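PDB 5AEB: LRA-12 from Uncultured bacterium, which probably hydrolyses beta-lactam antibiotics, carbapenems among them, as a class B3 metallo-beta-lactamase with two zinc ions in its active site. Local coordinates for residues I51-L56 against L81-H86; A27-Y32 against L42-Q47. All coordinates share one frame; numbering follows the deposited sequence.

Contact 1: I51-L56 against L81-H86. With ZN (zinc ion), chain D.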
ATOM      1  N   ILE A  51       6.259  -6.786  -5.501  1.00 19.56           N
ATOM      2  CA  ILE A  51       6.497  -5.481  -4.882  1.00 19.44           C
ATOM      3  C   ILE A  51       5.143  -4.839  -4.673  1.00 19.08           C
ATOM      4  O   ILE A  51       4.328  -4.829  -5.608  1.00 18.93           O
ATOM      5  CB  ILE A  51       7.378  -4.547  -5.745  1.00 19.59           C
ATOM      6  CG1 ILE A  51       8.769  -5.158  -5.954  1.00 20.02           C
ATOM      7  CG2 ILE A  51       7.464  -3.145  -5.108  1.00 19.51           C
ATOM      8  CD1 ILE A  51       9.609  -4.485  -7.052  1.00 20.26           C
ATOM      9  N   VAL A  52       4.886  -4.341  -3.452  1.00 18.99           N
ATOM     10  CA  VAL A  52       3.632  -3.627  -3.134  1.00 18.72           C
ATOM     11  C   VAL A  52       4.004  -2.177  -2.864  1.00 18.76           C
ATOM     12  O   VAL A  52       4.816  -1.908  -1.956  1.00 18.92           O
ATOM     13  CB  VAL A  52       2.924  -4.214  -1.891  1.00 18.68           C
ATOM     14  CG1 VAL A  52       1.618  -3.474  -1.609  1.00 18.47           C
ATOM     15  CG2 VAL A  52       2.676  -5.726  -2.026  1.00 18.76           C
ATOM     16  N   ASN A  53       3.479  -1.261  -3.685  1.00 18.68           N
ATOM     17  CA  ASN A  53       3.782   0.175  -3.622  1.00 18.81           C
ATOM     18  C   ASN A  53       5.158   0.604  -4.060  1.00 19.22           C
ATOM     19  O   ASN A  53       6.099  -0.163  -3.998  1.00 19.69           O
ATOM     20  CB  ASN A  53       3.493   0.773  -2.224  1.00 18.83           C
ATOM     21  CG  ASN A  53       2.036   0.616  -1.812  1.00 18.63           C
ATOM     22  OD1 ASN A  53       1.122   0.511  -2.673  1.00 18.48           O
ATOM     23  ND2 ASN A  53       1.794   0.601  -0.516  1.00 18.66           N
ATOM     24  N   THR A  54       5.266   1.855  -4.486  1.00 19.81           N
ATOM     25  CA  THR A  54       6.561   2.563  -4.535  1.00 20.59           C
ATOM     26  C   THR A  54       6.454   3.810  -3.627  1.00 20.97           C
ATOM     27  O   THR A  54       5.490   3.962  -2.879  1.00 20.86           O
ATOM     28  CB  THR A  54       6.929   3.009  -5.977  1.00 20.91           C
ATOM     29  OG1 THR A  54       6.075   4.096  -6.372  1.00 21.13           O
ATOM     30  CG2 THR A  54       6.754   1.877  -6.946  1.00 20.75           C
ATOM     31  N   GLY A  55       7.472   4.662  -3.639  1.00 21.66           N
ATOM     32  CA  GLY A  55       7.368   5.958  -2.964  1.00 22.21           C
ATOM     33  C   GLY A  55       7.075   7.000  -4.028  1.00 22.76           C
ATOM     34  O   GLY A  55       6.318   6.718  -4.970  1.00 22.23           O
ATOM     35  N   LEU A  56       7.682   8.187  -3.884  1.00 23.32           N
ATOM     36  CA  LEU A  56       7.550   9.256  -4.886  1.00 23.99           C
ATOM     37  C   LEU A  56       8.312   8.924  -6.174  1.00 24.27           C
ATOM     38  O   LEU A  56       9.002   7.917  -6.239  1.00 23.49           O
ATOM     39  CB  LEU A  56       8.058  10.588  -4.310  1.00 24.48           C
ATOM     40  CG  LEU A  56       7.446  10.965  -2.960  1.00 24.60           C
ATOM     41  CD1 LEU A  56       8.329  11.944  -2.181  1.00 25.01           C
ATOM     42  CD2 LEU A  56       6.033  11.504  -3.163  1.00 24.70           C
ATOM     43  N   LEU A  81       1.910  -4.613  -7.141  1.00 18.53           N
ATOM     44  CA  LEU A  81       0.633  -4.254  -6.544  1.00 18.31           C
ATOM     45  C   LEU A  81       0.681  -2.855  -5.911  1.00 18.27           C
ATOM     46  O   LEU A  81       1.765  -2.337  -5.626  1.00 18.41           O
ATOM     47  CB  LEU A  81       0.250  -5.285  -5.481  1.00 18.31           C
ATOM     48  CG  LEU A  81       0.195  -6.757  -5.917  1.00 18.45           C
ATOM     49  CD1 LEU A  81       0.042  -7.669  -4.706  1.00 18.57           C
ATOM     50  CD2 LEU A  81      -0.953  -6.959  -6.898  1.00 18.35           C
ATOM     51  N   THR A  82      -0.493  -2.267  -5.679  1.00 18.13           N
ATOM     52  CA  THR A  82      -0.580  -1.065  -4.868  1.00 18.17           C
ATOM     53  C   THR A  82      -1.815  -1.103  -3.989  1.00 18.07           C
ATOM     54  O   THR A  82      -2.821  -1.690  -4.364  1.00 17.97           O
ATOM     55  CB  THR A  82      -0.564   0.255  -5.703  1.00 18.28           C
ATOM     56  OG1 THR A  82      -0.567   1.415  -4.828  1.00 18.40           O
ATOM     57  CG2 THR A  82      -1.802   0.346  -6.638  1.00 18.20           C
ATOM     58  N   THR A  83      -1.744  -0.456  -2.830  1.00 18.15           N
ATOM     59  CA  THR A  83      -2.916  -0.328  -1.965  1.00 18.13           C
ATOM     60  C   THR A  83      -3.817   0.881  -2.299  1.00 18.21           C
ATOM     61  O   THR A  83      -4.900   1.044  -1.694  1.00 18.25           O
ATOM     62  CB  THR A  83      -2.460  -0.227  -0.515  1.00 18.26           C
ATOM     63  OG1 THR A  83      -1.485   0.827  -0.422  1.00 18.41           O
ATOM     64  CG2 THR A  83      -1.805  -1.579  -0.088  1.00 18.25           C
ATOM     65  N   GLN A  84      -3.404   1.707  -3.265  1.00 18.29           N
ATOM     66  CA  GLN A  84      -3.862   3.077  -3.263  1.00 18.52           C
ATOM     67  C   GLN A  84      -3.310   3.824  -4.470  1.00 18.67           C
ATOM     68  O   GLN A  84      -2.090   3.998  -4.550  1.00 18.75           O
ATOM     69  CB  GLN A  84      -3.174   3.745  -2.024  1.00 18.71           C
ATOM     70  CG  GLN A  84      -4.036   4.616  -1.237  1.00 18.93           C
ATOM     71  CD  GLN A  84      -3.241   5.538  -0.372  1.00 19.22           C
ATOM     72  OE1 GLN A  84      -2.964   6.692  -0.785  1.00 19.52           O
ATOM     73  NE2 GLN A  84      -2.886   5.066   0.870  1.00 19.20           N
ATOM     74  N   ALA A  85      -4.165   4.402  -5.315  1.00 18.78           N
ATOM     75  CA  ALA A  85      -3.619   5.146  -6.459  1.00 19.01           C
ATOM     76  C   ALA A  85      -3.362   6.635  -6.176  1.00 19.61           C
ATOM     77  O   ALA A  85      -4.063   7.517  -6.686  1.00 20.25           O
ATOM     78  CB  ALA A  85      -4.494   4.967  -7.696  1.00 18.99           C
ATOM     79  N   HIS A  86      -2.376   6.907  -5.325  1.00 20.00           N
ATOM     80  CA  HIS A  86      -1.927   8.259  -5.058  1.00 20.34           C
ATOM     81  C   HIS A  86      -0.471   8.311  -5.348  1.00 20.16           C
ATOM     82  O   HIS A  86       0.214   7.312  -5.206  1.00 19.82           O
ATOM     83  CB  HIS A  86      -2.139   8.664  -3.599  1.00 20.52           C
ATOM     84  CG  HIS A  86      -3.532   9.153  -3.280  1.00 20.99           C
ATOM     85  ND1 HIS A  86      -4.025   9.166  -2.018  1.00 20.88           N
ATOM     86  CD2 HIS A  86      -4.543   9.646  -4.104  1.00 21.15           C
ATOM     87  CE1 HIS A  86      -5.294   9.631  -2.051  1.00 21.16           C
ATOM     88  NE2 HIS A  86      -5.596   9.946  -3.325  1.00 21.36           N
TER
HETATM   89 ZN    ZN D1308      -3.451   8.383  -0.362  0.70  4.35          ZN
HETATM   90  O   HOH W   1      -1.716   8.728   0.265  1.00  2.00           O
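Two backbone hydrogen bonds tie the end of strand 48-52 to the end of strand 77-81 in parallel register: Leu81 N gives to Ile51 O at 2.9 Å, and Asn53 N to Leu81 O at 2.8 Å. Val52, paired with Leu81, turns its side chain to the same face of the sheet; there its CG2 lies 4.2 Å from Leu81 CD1, while CG1 touches Thr83 CG2, the two side chains crossing at about a right angle.

Beyond this bridge the side chain of Asn53 takes over. Its CG is anti to its own carbonyl carbon (chi1 -60°), which swings the amide across to 82-83. OD1 accepts Thr83 N at 3.0 Å in the carbonyl plane, on a lone pair; Thr82 OG1 lies 2.9 Å from the same OD1, though Gln84 O competes for its proton. ND2 gives to Thr83 OG1 at 3.3 Å, with that oxygen nearly in the amide plane of Asn53. The backbone N-H of Thr83 can be met only by the oxygen, which sets which way round the amide lies. Thr83 OG1 also bonds Ser226.

The metal bonds come next along the chain. Gln84 OE1 binds the zinc ion at 1.8 Å and His86 ND1 at 1.9 Å, with a water and His161 completing the set. This is the metal-binding loop of the metallo-beta-lactamase fold, leaving a strand end for the dinuclear site, with glutamine as the first ligand of its Gln-x-His-x-Asp-His sequence.

Contact 2: A27-Y32 against L42-Q47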
ATOM      1  N   ALA A  27       8.429 -10.485   8.502  1.00 23.75           N
ATOM      2  CA  ALA A  27       7.887 -11.799   8.884  1.00 24.23           C
ATOM      3  C   ALA A  27       7.880 -12.748   7.683  1.00 23.88           C
ATOM      4  O   ALA A  27       7.424 -12.378   6.622  1.00 23.30           O
ATOM      5  CB  ALA A  27       6.477 -11.641   9.444  1.00 24.17           C
ATOM      6  N   GLY A  28       8.406 -13.960   7.845  1.00 24.34           N
ATOM      7  CA  GLY A  28       8.399 -14.930   6.755  1.00 24.50           C
ATOM      8  C   GLY A  28       9.074 -14.360   5.510  1.00 23.89           C
ATOM      9  O   GLY A  28      10.179 -13.833   5.586  1.00 23.81           O
ATOM     10  N   ASN A  29       8.381 -14.423   4.382  1.00 23.75           N
ATOM     11  CA  ASN A  29       8.888 -13.873   3.149  1.00 23.28           C
ATOM     12  C   ASN A  29       8.468 -12.398   2.876  1.00 22.44           C
ATOM     13  O   ASN A  29       8.647 -11.903   1.776  1.00 22.12           O
ATOM     14  CB  ASN A  29       8.588 -14.820   1.972  1.00 24.58           C
ATOM     15  CG  ASN A  29       7.099 -14.877   1.604  1.00 26.19           C
ATOM     16  OD1 ASN A  29       6.231 -14.512   2.398  1.00 27.16           O
ATOM     17  ND2 ASN A  29       6.797 -15.339   0.382  1.00 26.89           N
ATOM     18  N   LEU A  30       7.950 -11.698   3.883  1.00 21.52           N
ATOM     19  CA  LEU A  30       7.613 -10.274   3.758  1.00 20.88           C
ATOM     20  C   LEU A  30       8.744  -9.348   4.236  1.00 20.64           C
ATOM     21  O   LEU A  30       9.213  -9.469   5.369  1.00 21.05           O
ATOM     22  CB  LEU A  30       6.316  -9.937   4.523  1.00 20.41           C
ATOM     23  CG  LEU A  30       5.917  -8.462   4.608  1.00 20.06           C
ATOM     24  CD1 LEU A  30       5.651  -7.875   3.216  1.00 19.39           C
ATOM     25  CD2 LEU A  30       4.698  -8.299   5.521  1.00 19.91           C
ATOM     26  N   TYR A  31       9.148  -8.418   3.378  1.00 19.94           N
ATOM     27  CA  TYR A  31      10.220  -7.479   3.688  1.00 20.09           C
ATOM     28  C   TYR A  31       9.719  -6.068   3.447  1.00 19.63           C
ATOM     29  O   TYR A  31       8.848  -5.821   2.576  1.00 18.97           O
ATOM     30  CB  TYR A  31      11.477  -7.743   2.811  1.00 20.49           C
ATOM     31  CG  TYR A  31      12.097  -9.127   2.960  1.00 21.08           C
ATOM     32  CD1 TYR A  31      11.506 -10.234   2.376  1.00 21.11           C
ATOM     33  CD2 TYR A  31      13.303  -9.316   3.661  1.00 22.06           C
ATOM     34  CE1 TYR A  31      12.043 -11.484   2.514  1.00 22.15           C
ATOM     35  CE2 TYR A  31      13.879 -10.576   3.788  1.00 22.49           C
ATOM     36  CZ  TYR A  31      13.234 -11.650   3.211  1.00 22.82           C
ATOM     37  OH  TYR A  31      13.740 -12.914   3.288  1.00 23.70           O
ATOM     38  N   TYR A  32      10.257  -5.150   4.227  1.00 19.74           N
ATOM     39  CA  TYR A  32      10.045  -3.713   4.060  1.00 19.56           C
ATOM     40  C   TYR A  32      11.168  -3.135   3.216  1.00 19.87           C
ATOM     41  O   TYR A  32      12.359  -3.230   3.603  1.00 20.17           O
ATOM     42  CB  TYR A  32      10.062  -2.999   5.412  1.00 19.91           C
ATOM     43  CG  TYR A  32       9.634  -1.553   5.347  1.00 19.71           C
ATOM     44  CD1 TYR A  32      10.560  -0.535   5.109  1.00 19.88           C
ATOM     45  CD2 TYR A  32       8.292  -1.203   5.510  1.00 19.73           C
ATOM     46  CE1 TYR A  32      10.172   0.792   5.026  1.00 20.03           C
ATOM     47  CE2 TYR A  32       7.881   0.126   5.444  1.00 19.83           C
ATOM     48  CZ  TYR A  32       8.831   1.129   5.196  1.00 20.02           C
ATOM     49  OH  TYR A  32       8.421   2.450   5.137  1.00 20.05           O
ATOM     50  N   LEU A  42       8.260  -6.127  -0.205  1.00 18.89           N
ATOM     51  CA  LEU A  42       8.714  -7.184  -1.076  1.00 19.11           C
ATOM     52  C   LEU A  42       8.278  -8.516  -0.468  1.00 19.23           C
ATOM     53  O   LEU A  42       8.495  -8.785   0.719  1.00 19.24           O
ATOM     54  CB  LEU A  42      10.246  -7.141  -1.270  1.00 19.32           C
ATOM     55  CG  LEU A  42      10.849  -8.136  -2.271  1.00 19.69           C
ATOM     56  CD1 LEU A  42      10.540  -7.704  -3.703  1.00 19.83           C
ATOM     57  CD2 LEU A  42      12.348  -8.249  -2.119  1.00 20.03           C
ATOM     58  N   ILE A  43       7.638  -9.330  -1.293  1.00 19.44           N
ATOM     59  CA  ILE A  43       7.213 -10.672  -0.930  1.00 19.91           C
ATOM     60  C   ILE A  43       7.961 -11.579  -1.897  1.00 20.79           C
ATOM     61  O   ILE A  43       7.797 -11.472  -3.123  1.00 20.82           O
ATOM     62  CB  ILE A  43       5.672 -10.855  -1.063  1.00 19.88           C
ATOM     63  CG1 ILE A  43       4.926  -9.866  -0.149  1.00 19.63           C
ATOM     64  CG2 ILE A  43       5.254 -12.280  -0.709  1.00 20.32           C
ATOM     65  CD1 ILE A  43       3.526  -9.593  -0.614  1.00 19.84           C
ATOM     66  N   THR A  44       8.803 -12.443  -1.333  1.00 21.57           N
ATOM     67  CA  THR A  44       9.722 -13.270  -2.098  1.00 22.84           C
ATOM     68  C   THR A  44       9.201 -14.705  -2.120  1.00 23.86           C
ATOM     69  O   THR A  44       8.863 -15.251  -1.066  1.00 24.34           O
ATOM     70  CB  THR A  44      11.130 -13.248  -1.456  1.00 23.17           C
ATOM     71  OG1 THR A  44      11.050 -13.740  -0.107  1.00 23.71           O
ATOM     72  CG2 THR A  44      11.679 -11.830  -1.408  1.00 22.89           C
ATOM     73  N   THR A  45       9.114 -15.307  -3.308  1.00 24.53           N
ATOM     74  CA  THR A  45       8.624 -16.686  -3.449  1.00 25.57           C
ATOM     75  C   THR A  45       9.598 -17.457  -4.300  1.00 26.79           C
ATOM     76  O   THR A  45      10.506 -16.865  -4.902  1.00 26.59           O
ATOM     77  CB  THR A  45       7.253 -16.762  -4.179  1.00 25.76           C
ATOM     78  OG1 THR A  45       7.458 -16.726  -5.604  1.00 25.73           O
ATOM     79  CG2 THR A  45       6.325 -15.603  -3.758  1.00 25.17           C
ATOM     80  N   LYS A  46       9.366 -18.769  -4.398  1.00 28.48           N
ATOM     81  CA  LYS A  46      10.114 -19.639  -5.314  1.00 30.16           C
ATOM     82  C   LYS A  46       9.966 -19.276  -6.804  1.00 30.57           C
ATOM     83  O   LYS A  46      10.810 -19.643  -7.600  1.00 31.18           O
ATOM     84  CB  LYS A  46       9.791 -21.132  -5.080  1.00 31.65           C
ATOM     85  CG  LYS A  46       8.425 -21.581  -5.591  1.00 33.26           C
ATOM     86  CD  LYS A  46       8.368 -23.081  -5.844  1.00 35.13           C
ATOM     87  CE  LYS A  46       6.946 -23.604  -5.706  1.00 36.88           C
ATOM     88  NZ  LYS A  46       6.005 -23.074  -6.749  1.00 37.47           N
ATOM     89  N   GLN A  47       8.910 -18.556  -7.177  1.00 30.52           N
ATOM     90  CA  GLN A  47       8.706 -18.159  -8.586  1.00 31.06           C
ATOM     91  C   GLN A  47       8.956 -16.684  -8.884  1.00 29.37           C
ATOM     92  O   GLN A  47       8.529 -16.185  -9.933  1.00 29.27           O
ATOM     93  CB  GLN A  47       7.303 -18.526  -9.034  1.00 33.07           C
ATOM     94  CG  GLN A  47       7.193 -19.993  -9.358  1.00 36.42           C
ATOM     95  CD  GLN A  47       5.772 -20.439  -9.363  1.00 38.76           C
ATOM     96  OE1 GLN A  47       4.833 -19.642  -9.649  1.00 41.22           O
ATOM     97  NE2 GLN A  47       5.571 -21.712  -9.032  1.00 39.96           N
TER
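Strands 30-32 and 41-45 run antiparallel, and the axes of 30-32 and 42-45 come within 4.8 Å, with Leu30 opposite Ile43 as a non-hydrogen-bonded pair and Tyr31 opposite Leu42 as a hydrogen-bonded one. Tyr31 N gives to Leu42 O at 2.8 Å and Leu42 N returns a bond to Tyr31 O; beyond them Thr44 N reaches Asn29 O at 3.2 Å.

Asn29 adds a side-chain bond at this end. Its CG sits between its own backbone N and carbonyl carbon (chi1 70°), bringing ND2 to Thr44 O. ND2 comes from above the carbonyl plane of Thr44, not along a lone pair, and at 2.5 Å the separation is too short to be taken at face value. The same ND2 also bonds Thr151 of the second sheet, and Ile43 CG2 packs beside the amide.

Leu30 and Ile43 share one face, where Leu30 CD1 touches Ile43 CG1 at 4.0 Å; Ile43 continues onto Leu153 and Phe170 of the second sheet. The other face carries Tyr31 and Leu42. The Tyr31 ring stands with one edge along the neighbouring strand: Leu42 O is in its plane, 3.7 Å from CD1, and Thr44 OG1 lies 3.6 Å from CE1. Phe72 meets this ring edge-to-face.

Ahead of the pairing, a type II' turn from Ala27 to Leu30, with Gly28 at positive phi, reverses the chain out of strand 24-27. Strands 30-32 and 41-45 form an antiparallel beta hairpin near the edge of one sheet of the alpha-beta/beta-alpha sandwich of metallo-beta-lactamases, the Leu30 and Ile43 face turned to the other sheet.

Overall arrangement
From the N terminus, strand 24-27 turns into strand 30-32, and contact 2 closes first, bringing 42-47 back across a loop of eight residues, 33-40. The chain then reverses into strand 48-52, where contact 1 opens; helix 60-69 and strand 77-81 follow before 81-86 closes it. The two loops therefore lie in series, neither nested nor crossed. The centres of the two contacts are about 16 Å apart, yet they meet through the neighbouring strands 41-45 and 48-52: Ile51 CG1 packs on Leu42 CD1 at 3.8 Å. Together they link four successive strands of the seven-stranded sheet, from near its antiparallel margin, where contact 2 lies away from the metals, to the parallel strands whose ends lead to the zinc site.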